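Local atomic coordinates of extracellular ligand-binding receptor (PDB entry 5ERE), a protein that probably acts as an extracellular sensory receptor, binding 2-oxo-4-methylpentanoic acid (ketoleucine) in a leucine-binding-protein-like domain joined to a tandem PAS sensor region. Residues Ile7-Ser12 and Val19-Ala24; Cys70-Ser75 and Ser94-Arg99. One frame throughout, in Å; residues are numbered along the deposited sequence.

Interaction 1: residues Ile7-Ser12 and Val19-Ala24; sequences ILPFSS and VEQQRA
Leu8, at the end of strand 3-8, faces Gln21 of helix 15-32 with their CA atoms 7.9 Å apart, and after an inverse gamma turn centred on Pro9 the CA atoms of Phe10 and Val19 come to 7.0 Å. Leu8 points at the helix and divides its two methyls between neighbouring residues: CD1 rests 3.9 Å from the backbone N of Gln22, while CD2 lies 3.5 Å from Gln21 OE1. The Gln21 side chain, extended beyond CG, crosses that of Leu8 obliquely and places OE1 near Pro9 CD as well. This is the first strand-to-helix connection of a beta-alpha-beta unit completed by strand 37-42, in the parallel sheet of a periplasmic binding protein domain. Phe10 CG stands anti to its own carbonyl carbon (chi1 -70°), and the ring extends to the helix with CE1 and CZ leading. Gln22 OE1 sits 3.6 Å from both Phe10 CE1 and Phe10 CZ, the side chains crossing at about a right angle and the ring and amide planes 42° apart. Within the loop Ser12 OG donates to Pro9 O at 2.9 Å, tilted 32° from the carbonyl plane. Leu8 CB packs over one face of the Phe10 ring, near its rim.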
ATOM      1  N   ILE A   7      -5.768  29.084   1.522  1.00 35.64           N
ATOM      2  CA  ILE A   7      -6.007  29.152   2.964  1.00 31.96           C
ATOM      3  C   ILE A   7      -5.091  28.183   3.683  1.00 31.65           C
ATOM      4  O   ILE A   7      -5.222  26.980   3.542  1.00 33.32           O
ATOM      5  CB  ILE A   7      -7.462  28.832   3.305  1.00 37.69           C
ATOM      6  CG1 ILE A   7      -8.358  29.677   2.413  1.00 29.80           C
ATOM      7  CG2 ILE A   7      -7.719  29.098   4.790  1.00 36.81           C
ATOM      8  CD1 ILE A   7      -9.882  29.423   2.529  1.00 37.17           C
ATOM      9  N   LEU A   8      -4.150  28.745   4.424  1.00 30.93           N
ATOM     10  CA  LEU A   8      -3.086  27.979   5.084  1.00 33.48           C
ATOM     11  C   LEU A   8      -3.060  28.272   6.589  1.00 31.99           C
ATOM     12  O   LEU A   8      -3.413  29.368   7.023  1.00 32.95           O
ATOM     13  CB  LEU A   8      -1.733  28.334   4.504  1.00 28.86           C
ATOM     14  CG  LEU A   8      -1.594  28.312   2.963  1.00 26.95           C
ATOM     15  CD1 LEU A   8      -0.187  28.793   2.609  1.00 27.16           C
ATOM     16  CD2 LEU A   8      -1.884  26.900   2.437  1.00 29.81           C
ATOM     17  N   PRO A   9      -2.594  27.305   7.382  1.00 36.54           N
ATOM     18  CA  PRO A   9      -2.786  27.441   8.828  1.00 38.81           C
ATOM     19  C   PRO A   9      -1.650  28.231   9.480  1.00 35.01           C
ATOM     20  O   PRO A   9      -0.910  27.671  10.286  1.00 38.57           O
ATOM     21  CB  PRO A   9      -2.819  25.984   9.293  1.00 36.71           C
ATOM     22  CG  PRO A   9      -1.912  25.265   8.276  1.00 31.75           C
ATOM     23  CD  PRO A   9      -2.154  25.952   7.002  1.00 27.29           C
ATOM     24  N   PHE A  10      -1.520  29.511   9.126  1.00 35.86           N
ATOM     25  CA  PHE A  10      -0.408  30.321   9.592  1.00 35.00           C
ATOM     26  C   PHE A  10      -0.421  30.475  11.156  1.00 42.85           C
ATOM     27  O   PHE A  10       0.606  30.366  11.797  1.00 44.62           O
ATOM     28  CB  PHE A  10      -0.445  31.703   8.971  1.00 34.46           C
ATOM     29  CG  PHE A  10      -0.122  31.726   7.491  1.00 36.41           C
ATOM     30  CD1 PHE A  10       1.134  31.340   7.028  1.00 36.16           C
ATOM     31  CD2 PHE A  10      -1.071  32.129   6.587  1.00 39.56           C
ATOM     32  CE1 PHE A  10       1.439  31.355   5.674  1.00 40.53           C
ATOM     33  CE2 PHE A  10      -0.765  32.170   5.211  1.00 33.74           C
ATOM     34  CZ  PHE A  10       0.478  31.777   4.763  1.00 29.60           C
ATOM     35  N   SER A  11      -1.601  30.727  11.709  1.00 42.97           N
ATOM     36  CA  SER A  11      -1.811  30.943  13.144  1.00 45.15           C
ATOM     37  C   SER A  11      -2.238  29.640  13.793  1.00 45.37           C
ATOM     38  O   SER A  11      -3.420  29.406  14.022  1.00 43.44           O
ATOM     39  CB  SER A  11      -2.874  32.012  13.367  1.00 38.98           C
ATOM     40  OG  SER A  11      -2.459  33.259  12.865  1.00 46.84           O
ATOM     41  N   SER A  12      -1.250  28.804  14.083  1.00 38.09           N
ATOM     42  CA  SER A  12      -1.467  27.439  14.512  1.00 40.98           C
ATOM     43  C   SER A  12      -0.124  26.777  14.807  1.00 39.56           C
ATOM     44  O   SER A  12       0.943  27.368  14.560  1.00 41.90           O
ATOM     45  CB  SER A  12      -2.239  26.642  13.449  1.00 46.26           C
ATOM     46  OG  SER A  12      -1.373  25.952  12.564  1.00 43.24           O
ATOM     47  N   VAL A  19       4.163  28.194   6.099  1.00 34.59           N
ATOM     48  CA  VAL A  19       5.153  29.055   5.473  1.00 36.37           C
ATOM     49  C   VAL A  19       5.859  28.332   4.328  1.00 32.83           C
ATOM     50  O   VAL A  19       6.183  28.952   3.323  1.00 36.85           O
ATOM     51  CB  VAL A  19       6.217  29.572   6.494  1.00 35.01           C
ATOM     52  CG1 VAL A  19       7.391  30.239   5.803  1.00 36.74           C
ATOM     53  CG2 VAL A  19       5.587  30.560   7.488  1.00 41.32           C
ATOM     54  N   GLU A  20       6.093  27.037   4.492  1.00 27.81           N
ATOM     55  CA  GLU A  20       6.656  26.212   3.453  1.00 34.59           C
ATOM     56  C   GLU A  20       5.767  26.226   2.200  1.00 33.63           C
ATOM     57  O   GLU A  20       6.230  26.420   1.069  1.00 26.86           O
ATOM     58  CB  GLU A  20       6.830  24.785   3.972  1.00 32.31           C
ATOM     59  CG  GLU A  20       7.435  23.850   2.924  1.00 38.47           C
ATOM     60  CD  GLU A  20       7.849  22.513   3.482  1.00 40.51           C
ATOM     61  OE1 GLU A  20       8.849  22.450   4.241  1.00 37.92           O
ATOM     62  OE2 GLU A  20       7.177  21.526   3.152  1.00 38.65           O
ATOM     63  N   GLN A  21       4.476  26.037   2.412  1.00 29.28           N
ATOM     64  CA  GLN A  21       3.521  26.000   1.318  1.00 29.02           C
ATOM     65  C   GLN A  21       3.469  27.357   0.611  1.00 34.19           C
ATOM     66  O   GLN A  21       3.416  27.403  -0.615  1.00 38.35           O
ATOM     67  CB  GLN A  21       2.145  25.590   1.819  1.00 30.97           C
ATOM     68  CG  GLN A  21       2.088  24.170   2.307  1.00 29.66           C
ATOM     69  CD  GLN A  21       0.790  23.856   3.073  1.00 34.29           C
ATOM     70  OE1 GLN A  21       0.362  24.624   3.928  1.00 36.12           O
ATOM     71  NE2 GLN A  21       0.162  22.755   2.736  1.00 36.31           N
ATOM     72  N   GLN A  22       3.477  28.441   1.382  1.00 35.89           N
ATOM     73  CA  GLN A  22       3.487  29.794   0.848  1.00 34.39           C
ATOM     74  C   GLN A  22       4.708  30.041  -0.001  1.00 40.55           C
ATOM     75  O   GLN A  22       4.593  30.561  -1.107  1.00 30.03           O
ATOM     76  CB  GLN A  22       3.444  30.803   1.977  1.00 37.95           C
ATOM     77  CG  GLN A  22       3.614  32.275   1.603  1.00 38.18           C
ATOM     78  CD  GLN A  22       4.097  33.080   2.799  1.00 50.21           C
ATOM     79  OE1 GLN A  22       3.300  33.643   3.533  1.00 48.91           O
ATOM     80  NE2 GLN A  22       5.425  33.105   3.021  1.00 63.36           N
ATOM     81  N   ARG A  23       5.873  29.705   0.537  1.00 32.36           N
ATOM     82  CA  ARG A  23       7.114  29.754  -0.219  1.00 32.57           C
ATOM     83  C   ARG A  23       7.072  28.989  -1.532  1.00 40.82           C
ATOM     84  O   ARG A  23       7.507  29.504  -2.595  1.00 36.91           O
ATOM     85  CB  ARG A  23       8.228  29.200   0.668  1.00 36.40           C
ATOM     86  CG  ARG A  23       8.589  30.153   1.749  1.00 29.30           C
ATOM     87  CD  ARG A  23       9.617  29.536   2.708  1.00 32.02           C
ATOM     88  NE  ARG A  23      10.087  30.521   3.663  1.00 33.67           N
ATOM     89  CZ  ARG A  23      10.899  30.239   4.679  1.00 38.08           C
ATOM     90  NH1 ARG A  23      11.306  29.002   4.887  1.00 37.02           N
ATOM     91  NH2 ARG A  23      11.294  31.195   5.490  1.00 38.75           N
ATOM     92  N   ALA A  24       6.547  27.757  -1.492  1.00 29.63           N
ATOM     93  CA  ALA A  24       6.579  26.941  -2.687  1.00 33.62           C
ATOM     94  C   ALA A  24       5.636  27.506  -3.772  1.00 34.98           C
ATOM     95  O   ALA A  24       5.957  27.482  -4.954  1.00 39.24           O
ATOM     96  CB  ALA A  24       6.247  25.559  -2.369  1.00 29.29           C
TER

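Interaction 2: residues Cys70-Ser75 and Ser94-Arg99; sequences CSSWAS and SAALKR. With COI (2-oxo-4-methylpentanoic acid), chain B; EDO (1,2-ethanediol), chain G.
Ser72 and Ala95 grip the carboxylate of 2-oxo-4-methylpentanoic acid from the two segments. Ser72 offers its backbone N to ligand O1 at 2.9 Å, and its OG lies 2.4 Å from the same oxygen, so short that the exact length is doubtful; Ala95 N reaches ligand O2 at 2.8 Å, with an N-H...O angle of 159°. Each carboxylate oxygen is thus held by a different segment, and Arg210 adds a further bond to the ligand. Along the ligand chain, Trp73 CH2 lies 3.9 Å from ligand C3, and Cys70 SG approaches C5 at the branched end.

The next shell fixes the Ser72 hydroxyl. With OG anti to its carbonyl carbon (chi1 -59°), it accepts a nearly straight bond from Ala96 N at 2.9 Å, in the type I turn from Ser94 to Leu97, and so ties turn to ligand. An alanine here would probably leave Ala96 N without its acceptor and ligand O1 without its hydroxyl neighbour, bonded from this segment by the backbone N alone. Behind it, the buried hydroxyls of Ser75 and Ser94 meet at 2.7 Å, near Ser71 O; Ser75 OG also bonds Ser69 OG, and Ser94 OG bonds Ile92 O. Ser71 caps the helix: its OG accepts from Ala74 N at 3.0 Å, lies over one face of the Trp73 ring toward the rim, and donates to Cys70 O. Since Ser72 N belongs to the first turn, the carboxylate sits at the helix N-terminus, which would probably stabilise its negative charge.

Outward, Leu97 CD1 packs by Ser75 O. The contact joins the start of helix 72-84 to the loop after strand 88-92, with helix 137-149 touching Ser72, Ala95 and Ala96 and helix 47-60 touching Trp73 and Ala74.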
ATOM      1  N   CYS A  70      -5.229  24.120   2.963  1.00 39.97           N
ATOM      2  CA  CYS A  70      -4.372  23.178   3.650  1.00 31.05           C
ATOM      3  C   CYS A  70      -5.075  22.664   4.922  1.00 35.55           C
ATOM      4  O   CYS A  70      -5.721  23.442   5.591  1.00 33.51           O
ATOM      5  CB  CYS A  70      -3.044  23.828   4.028  1.00 33.41           C
ATOM      6  SG  CYS A  70      -2.115  22.733   5.145  1.00 36.96           S
ATOM      7  N   SER A  71      -4.907  21.366   5.190  1.00 33.32           N
ATOM      8  CA  SER A  71      -5.245  20.622   6.431  1.00 43.78           C
ATOM      9  C   SER A  71      -6.544  19.849   6.232  1.00 36.59           C
ATOM     10  O   SER A  71      -7.458  20.306   5.552  1.00 36.26           O
ATOM     11  CB  SER A  71      -5.348  21.513   7.681  1.00 36.27           C
ATOM     12  OG  SER A  71      -6.596  22.160   7.752  1.00 39.49           O
ATOM     13  N   SER A  72      -6.577  18.635   6.766  1.00 36.62           N
ATOM     14  CA  SER A  72      -7.759  17.773   6.675  1.00 47.95           C
ATOM     15  C   SER A  72      -9.004  18.437   7.258  1.00 44.50           C
ATOM     16  O   SER A  72     -10.095  18.271   6.722  1.00 38.05           O
ATOM     17  CB  SER A  72      -7.493  16.447   7.380  1.00 44.00           C
ATOM     18  OG  SER A  72      -6.371  15.815   6.784  1.00 46.08           O
ATOM     19  N   TRP A  73      -8.833  19.224   8.319  1.00 37.09           N
ATOM     20  CA  TRP A  73      -9.984  19.868   8.951  1.00 43.95           C
ATOM     21  C   TRP A  73     -10.477  21.072   8.178  1.00 44.79           C
ATOM     22  O   TRP A  73     -11.687  21.218   7.964  1.00 43.85           O
ATOM     23  CB  TRP A  73      -9.677  20.272  10.412  1.00 49.22           C
ATOM     24  CG  TRP A  73      -8.358  20.948  10.674  1.00 36.97           C
ATOM     25  CD1 TRP A  73      -8.148  22.278  10.890  1.00 35.97           C
ATOM     26  CD2 TRP A  73      -7.077  20.316  10.790  1.00 33.76           C
ATOM     27  NE1 TRP A  73      -6.818  22.517  11.110  1.00 33.17           N
ATOM     28  CE2 TRP A  73      -6.141  21.324  11.056  1.00 36.60           C
ATOM     29  CE3 TRP A  73      -6.632  18.990  10.684  1.00 39.08           C
ATOM     30  CZ2 TRP A  73      -4.788  21.057  11.222  1.00 35.91           C
ATOM     31  CZ3 TRP A  73      -5.280  18.727  10.843  1.00 32.23           C
ATOM     32  CH2 TRP A  73      -4.382  19.757  11.102  1.00 34.64           C
ATOM     33  N   ALA A  74      -9.571  21.942   7.739  1.00 35.31           N
ATOM     34  CA  ALA A  74     -10.006  23.043   6.894  1.00 33.57           C
ATOM     35  C   ALA A  74     -10.688  22.481   5.632  1.00 38.39           C
ATOM     36  O   ALA A  74     -11.744  22.956   5.202  1.00 40.08           O
ATOM     37  CB  ALA A  74      -8.861  23.933   6.520  1.00 35.96           C
ATOM     38  N   SER A  75     -10.099  21.441   5.059  1.00 41.17           N
ATOM     39  CA  SER A  75     -10.549  20.969   3.768  1.00 36.93           C
ATOM     40  C   SER A  75     -11.908  20.269   3.897  1.00 45.72           C
ATOM     41  O   SER A  75     -12.756  20.409   3.028  1.00 41.72           O
ATOM     42  CB  SER A  75      -9.512  20.030   3.126  1.00 40.68           C
ATOM     43  OG  SER A  75      -8.353  20.742   2.660  1.00 41.53           O
ATOM     44  N   SER A  94      -3.935  17.201   3.195  1.00 34.94           N
ATOM     45  CA  SER A  94      -5.280  16.814   3.624  1.00 35.74           C
ATOM     46  C   SER A  94      -5.536  15.309   3.542  1.00 37.19           C
ATOM     47  O   SER A  94      -6.441  14.890   2.818  1.00 36.74           O
ATOM     48  CB  SER A  94      -6.341  17.525   2.772  1.00 37.98           C
ATOM     49  OG  SER A  94      -6.378  18.929   2.967  1.00 40.07           O
ATOM     50  N   ALA A  95      -4.789  14.480   4.277  1.00 34.57           N
ATOM     51  CA  ALA A  95      -5.060  13.022   4.211  1.00 36.98           C
ATOM     52  C   ALA A  95      -6.451  12.552   4.740  1.00 39.45           C
ATOM     53  O   ALA A  95      -6.916  11.477   4.367  1.00 38.60           O
ATOM     54  CB  ALA A  95      -4.007  12.275   4.941  1.00 38.29           C
ATOM     55  N   ALA A  96      -7.095  13.301   5.629  1.00 35.97           N
ATOM     56  CA  ALA A  96      -8.383  12.830   6.199  1.00 36.05           C
ATOM     57  C   ALA A  96      -9.546  13.663   5.659  1.00 40.87           C
ATOM     58  O   ALA A  96     -10.463  14.022   6.376  1.00 57.49           O
ATOM     59  CB  ALA A  96      -8.367  12.851   7.758  1.00 38.10           C
ATOM     60  N   LEU A  97      -9.515  13.938   4.369  1.00 41.39           N
ATOM     61  CA  LEU A  97     -10.630  14.593   3.700  1.00 39.46           C
ATOM     62  C   LEU A  97     -11.897  13.724   3.730  1.00 47.71           C
ATOM     63  O   LEU A  97     -11.857  12.536   3.396  1.00 45.54           O
ATOM     64  CB  LEU A  97     -10.252  14.920   2.246  1.00 37.25           C
ATOM     65  CG  LEU A  97     -11.399  15.391   1.353  1.00 39.65           C
ATOM     66  CD1 LEU A  97     -11.911  16.746   1.813  1.00 40.00           C
ATOM     67  CD2 LEU A  97     -10.945  15.447  -0.114  1.00 44.84           C
ATOM     68  N   LYS A  98     -13.024  14.332   4.104  1.00 50.60           N
ATOM     69  CA  LYS A  98     -14.315  13.654   4.050  1.00 49.80           C
ATOM     70  C   LYS A  98     -15.160  14.204   2.889  1.00 44.76           C
ATOM     71  O   LYS A  98     -15.536  15.375   2.893  1.00 46.33           O
ATOM     72  CB  LYS A  98     -15.047  13.805   5.397  1.00 49.25           C
ATOM     73  N   ARG A  99     -15.431  13.360   1.893  1.00 49.02           N
ATOM     74  CA  ARG A  99     -16.214  13.746   0.705  1.00 51.52           C
ATOM     75  C   ARG A  99     -17.703  13.422   0.818  1.00 53.12           C
ATOM     76  O   ARG A  99     -18.072  12.318   1.192  1.00 63.06           O
ATOM     77  CB  ARG A  99     -15.686  13.037  -0.551  1.00 54.76           C
ATOM     78  CG  ARG A  99     -14.204  13.235  -0.876  1.00 53.75           C
ATOM     79  CD  ARG A  99     -13.775  12.337  -2.054  1.00 56.40           C
ATOM     80  NE  ARG A  99     -12.487  12.738  -2.621  1.00 47.85           N
ATOM     81  CZ  ARG A  99     -12.313  13.862  -3.305  1.00 45.01           C
ATOM     82  NH1 ARG A  99     -13.354  14.677  -3.494  1.00 39.89           N
ATOM     83  NH2 ARG A  99     -11.104  14.182  -3.788  1.00 44.31           N
TER
HETATM   84  C1  COI B 601      -3.287  16.556   7.043  1.00 36.97           C
HETATM   85  O1  COI B 601      -4.366  16.999   7.519  1.00 37.44           O
HETATM   86  O2  COI B 601      -3.243  15.522   6.331  1.00 38.38           O
HETATM   87  C2  COI B 601      -2.038  17.332   7.289  1.00 41.90           C
HETATM   88  O3  COI B 601      -0.970  16.921   6.876  1.00 38.78           O
HETATM   89  C3  COI B 601      -2.212  18.636   8.031  1.00 42.07           C
HETATM   90  C4  COI B 601      -0.886  19.217   8.369  1.00 50.08           C
HETATM   91  C5  COI B 601      -1.077  20.709   8.535  1.00 44.57           C
HETATM   92  C6  COI B 601      -0.457  18.513   9.649  1.00 45.60           C
HETATM   93  C1  EDO G 606      -9.429   8.430   3.312  1.00 46.00           C
HETATM   94  O1  EDO G 606      -8.657   7.616   4.206  1.00 51.06           O
HETATM   95  C2  EDO G 606      -9.749   9.711   4.054  1.00 53.19           C
HETATM   96  O2  EDO G 606      -9.547  10.838   3.197  1.00 58.48           O

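Interaction 1 precedes interaction 2 along the chain, their centres 15 Å apart, both within the periplasmic binding protein domain. Both are built around the parallel sheet in which strand 3-8 lies next to strand 64-70, and strand 64-70 next to strand 88-92. The two contacts meet at Cys70: its N is probably hydrogen-bonded to Ile7 O, its CB packs on Leu8 CD2, and its SG lies against Pro9 CD and Gln21 NE2. Neighbouring strand ends of one sheet thus carry first a packed loop and helix, then the ligand-binding turn and helix start, placing interaction 1 beside the pocket that interaction 2 helps to form.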